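Local coordinates for sensor protein pfeS (Pseudomonas aeruginosa, PDB 3KYZ), which probably senses a signal in the periplasm as a histidine kinase of the inner membrane and may activate its response regulator PfeR by phosphorylation, at the interface of chains A and B. Coordinates in Å, arbitrary orientation; residue numbers count along the deposited sequence, not the author numbering. Chains: chain A/B, Sensor protein pfeS.

The interface of chains A and B. Residues chain A 83-85, 88, 102, 113; chain B 82, 84, 94-95.
Two copies of the sensor domain of a two-component histidine kinase, predicted to be periplasmic, meet here across a two-fold axis. The patch is part of a symmetric interface that may reflect the dimer of the kinase, although the crystal alone does not prove it. B:Phe82, from a loop, is the plug that enters chain A. Its CG stands anti to the carbonyl carbon and beside the backbone N (chi1 -52°). CB lies in the plane of the A:Trp88 indole, at the rim by CH2 and CZ3. CG comes next, 3.6 Å from A:Trp88 CH2, and CD1 passes CZ3 on one flank while CD2 follows CH2 on the other. The six-membered ring of A:Trp88 thus presents its edge to the phenyl face, with the planes 62° apart. CD1 also nears the backbone carbonyl O of A:Met83 at 3.2 Å, and CE1 faces A:Met83 CB and A:Ser102 CB, both on the same side of it. On the other flank CE2 meets A:Lys85 CE, whose extended chain crosses the phenyl at about a right angle. The tip, CZ, touches the same A:Lys85 CE at 3.6 Å and ends near A:Ser102 OG and A:Arg113 NH1. Just beyond this tip A:Arg113 NH1 hydrogen-bonds A:Ser102 OG at 2.9 Å (147° at H), linking the two side chains within chain A, with OG tilted out of the guanidinium plane. The indole is itself sandwiched: A:Lys85 CB packs on one face, and B:Leu94 CD2 lies over the other, 3.7 Å from A:Trp88 CD2. B:Gln95 lays its CG 3.7 Å from A:Trp88 CZ2; both B:Leu94 and B:Gln95 are poorly ordered, so their details are less certain. A:Arg84, bent at chi2 and chi3, turns a guanidinium face to A:Trp88 CE3. Its NH1 stands 4.1 Å from B:Arg84 NH1; the like charges are not in contact but would probably repel mildly.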
loop_
_atom_site.group_PDB
_atom_site.type_symbol
_atom_site.label_atom_id
_atom_site.label_comp_id
_atom_site.label_asym_id
_atom_site.label_seq_id
_atom_site.Cartn_x
_atom_site.Cartn_y
_atom_site.Cartn_z
HETATM N N MSE A 83 2.253 0.885 -4.702
HETATM C CA MSE A 83 3.444 1.691 -4.907
HETATM C C MSE A 83 4.566 0.934 -5.598
HETATM O O MSE A 83 4.493 -0.290 -5.762
HETATM C CB MSE A 83 3.917 2.268 -3.573
HETATM C CG MSE A 83 2.844 3.122 -2.903
HETATM SE SE MSE A 83 3.537 4.287 -1.522
HETATM C CE MSE A 83 3.747 3.002 -0.094
ATOM N N ARG A 84 5.592 1.677 -6.016
ATOM C CA ARG A 84 6.776 1.101 -6.652
ATOM C C ARG A 84 8.027 1.534 -5.903
ATOM O O ARG A 84 8.099 2.667 -5.413
ATOM C CB ARG A 84 6.900 1.573 -8.107
ATOM C CG ARG A 84 5.617 1.495 -8.920
ATOM C CD ARG A 84 5.165 0.058 -9.121
ATOM N NE ARG A 84 6.047 -0.653 -10.041
ATOM C CZ ARG A 84 6.050 -1.970 -10.212
ATOM N NH1 ARG A 84 5.212 -2.737 -9.519
ATOM N NH2 ARG A 84 6.892 -2.523 -11.077
ATOM N N LYS A 85 9.017 0.649 -5.819
ATOM C CA LYS A 85 10.327 1.035 -5.297
ATOM C C LYS A 85 11.192 1.617 -6.407
ATOM O O LYS A 85 10.917 1.416 -7.592
ATOM C CB LYS A 85 11.029 -0.148 -4.632
ATOM C CG LYS A 85 10.355 -0.607 -3.342
ATOM C CD LYS A 85 11.225 -1.616 -2.621
ATOM C CE LYS A 85 10.527 -2.173 -1.389
ATOM N NZ LYS A 85 11.383 -3.151 -0.666
ATOM N N TRP A 88 12.318 -0.574 -9.394
ATOM C CA TRP A 88 11.309 -1.387 -10.056
ATOM C C TRP A 88 10.906 -0.756 -11.383
ATOM O O TRP A 88 11.057 0.447 -11.572
ATOM C CB TRP A 88 10.068 -1.519 -9.167
ATOM C CG TRP A 88 10.279 -2.301 -7.908
ATOM C CD1 TRP A 88 11.456 -2.831 -7.440
ATOM C CD2 TRP A 88 9.273 -2.648 -6.950
ATOM N NE1 TRP A 88 11.234 -3.486 -6.245
ATOM C CE2 TRP A 88 9.905 -3.380 -5.922
ATOM C CE3 TRP A 88 7.899 -2.404 -6.859
ATOM C CZ2 TRP A 88 9.206 -3.876 -4.823
ATOM C CZ3 TRP A 88 7.207 -2.892 -5.763
ATOM C CH2 TRP A 88 7.863 -3.624 -4.761
ATOM N N SER A 102 7.701 4.600 -3.276
ATOM C CA SER A 102 7.933 4.382 -1.854
ATOM C C SER A 102 9.431 4.297 -1.595
ATOM O O SER A 102 10.126 3.476 -2.201
ATOM C CB SER A 102 7.288 3.060 -1.439
ATOM O OG SER A 102 7.538 2.748 -0.082
ATOM N N ARG A 113 8.757 6.280 5.870
ATOM C CA ARG A 113 9.181 6.345 4.486
ATOM C C ARG A 113 8.713 7.642 3.857
ATOM O O ARG A 113 7.774 8.288 4.340
ATOM C CB ARG A 113 8.602 5.167 3.702
ATOM C CG ARG A 113 7.094 5.252 3.496
ATOM C CD ARG A 113 6.557 3.998 2.813
ATOM N NE ARG A 113 6.461 2.878 3.749
ATOM C CZ ARG A 113 6.336 1.599 3.397
ATOM N NH1 ARG A 113 6.319 1.251 2.114
ATOM N NH2 ARG A 113 6.231 0.662 4.332
ATOM N N PHE B 82 2.413 -2.764 -1.661
ATOM C CA PHE B 82 2.842 -3.202 -2.993
ATOM C C PHE B 82 1.910 -4.292 -3.503
ATOM O O PHE B 82 2.349 -5.334 -4.013
ATOM C CB PHE B 82 4.295 -3.704 -2.976
ATOM C CG PHE B 82 5.268 -2.738 -2.362
ATOM C CD1 PHE B 82 5.466 -1.479 -2.919
ATOM C CD2 PHE B 82 6.006 -3.096 -1.243
ATOM C CE1 PHE B 82 6.370 -0.583 -2.347
ATOM C CE2 PHE B 82 6.916 -2.213 -0.672
ATOM C CZ PHE B 82 7.093 -0.951 -1.223
ATOM N N ARG B 84 -1.509 -6.171 -5.470
ATOM C CA ARG B 84 -1.981 -6.379 -6.838
ATOM C C ARG B 84 -3.496 -6.523 -6.846
ATOM O O ARG B 84 -4.072 -7.100 -5.918
ATOM C CB ARG B 84 -1.374 -7.656 -7.437
ATOM C CG ARG B 84 0.124 -7.814 -7.230
ATOM C CD ARG B 84 0.911 -6.746 -7.971
ATOM N NE ARG B 84 0.869 -6.960 -9.414
ATOM C CZ ARG B 84 1.248 -6.063 -10.318
ATOM N NH1 ARG B 84 1.701 -4.873 -9.931
ATOM N NH2 ARG B 84 1.173 -6.354 -11.610
ATOM N N LEU B 94 9.398 -9.854 -8.223
ATOM C CA LEU B 94 9.840 -8.577 -7.662
ATOM C C LEU B 94 10.189 -8.605 -6.172
ATOM O O LEU B 94 11.119 -7.922 -5.741
ATOM C CB LEU B 94 8.796 -7.489 -7.944
ATOM C CG LEU B 94 9.273 -6.232 -8.677
ATOM C CD1 LEU B 94 10.150 -6.581 -9.872
ATOM C CD2 LEU B 94 8.081 -5.391 -9.110
ATOM N N GLN B 95 9.454 -9.388 -5.386
ATOM C CA GLN B 95 9.654 -9.389 -3.937
ATOM C C GLN B 95 9.919 -10.758 -3.309
ATOM O O GLN B 95 10.009 -10.878 -2.087
ATOM C CB GLN B 95 8.476 -8.720 -3.237
ATOM C CG GLN B 95 8.415 -7.225 -3.464
ATOM C CD GLN B 95 7.682 -6.513 -2.356
ATOM O OE1 GLN B 95 6.453 -6.491 -2.325
ATOM N NE2 GLN B 95 8.435 -5.926 -1.430
#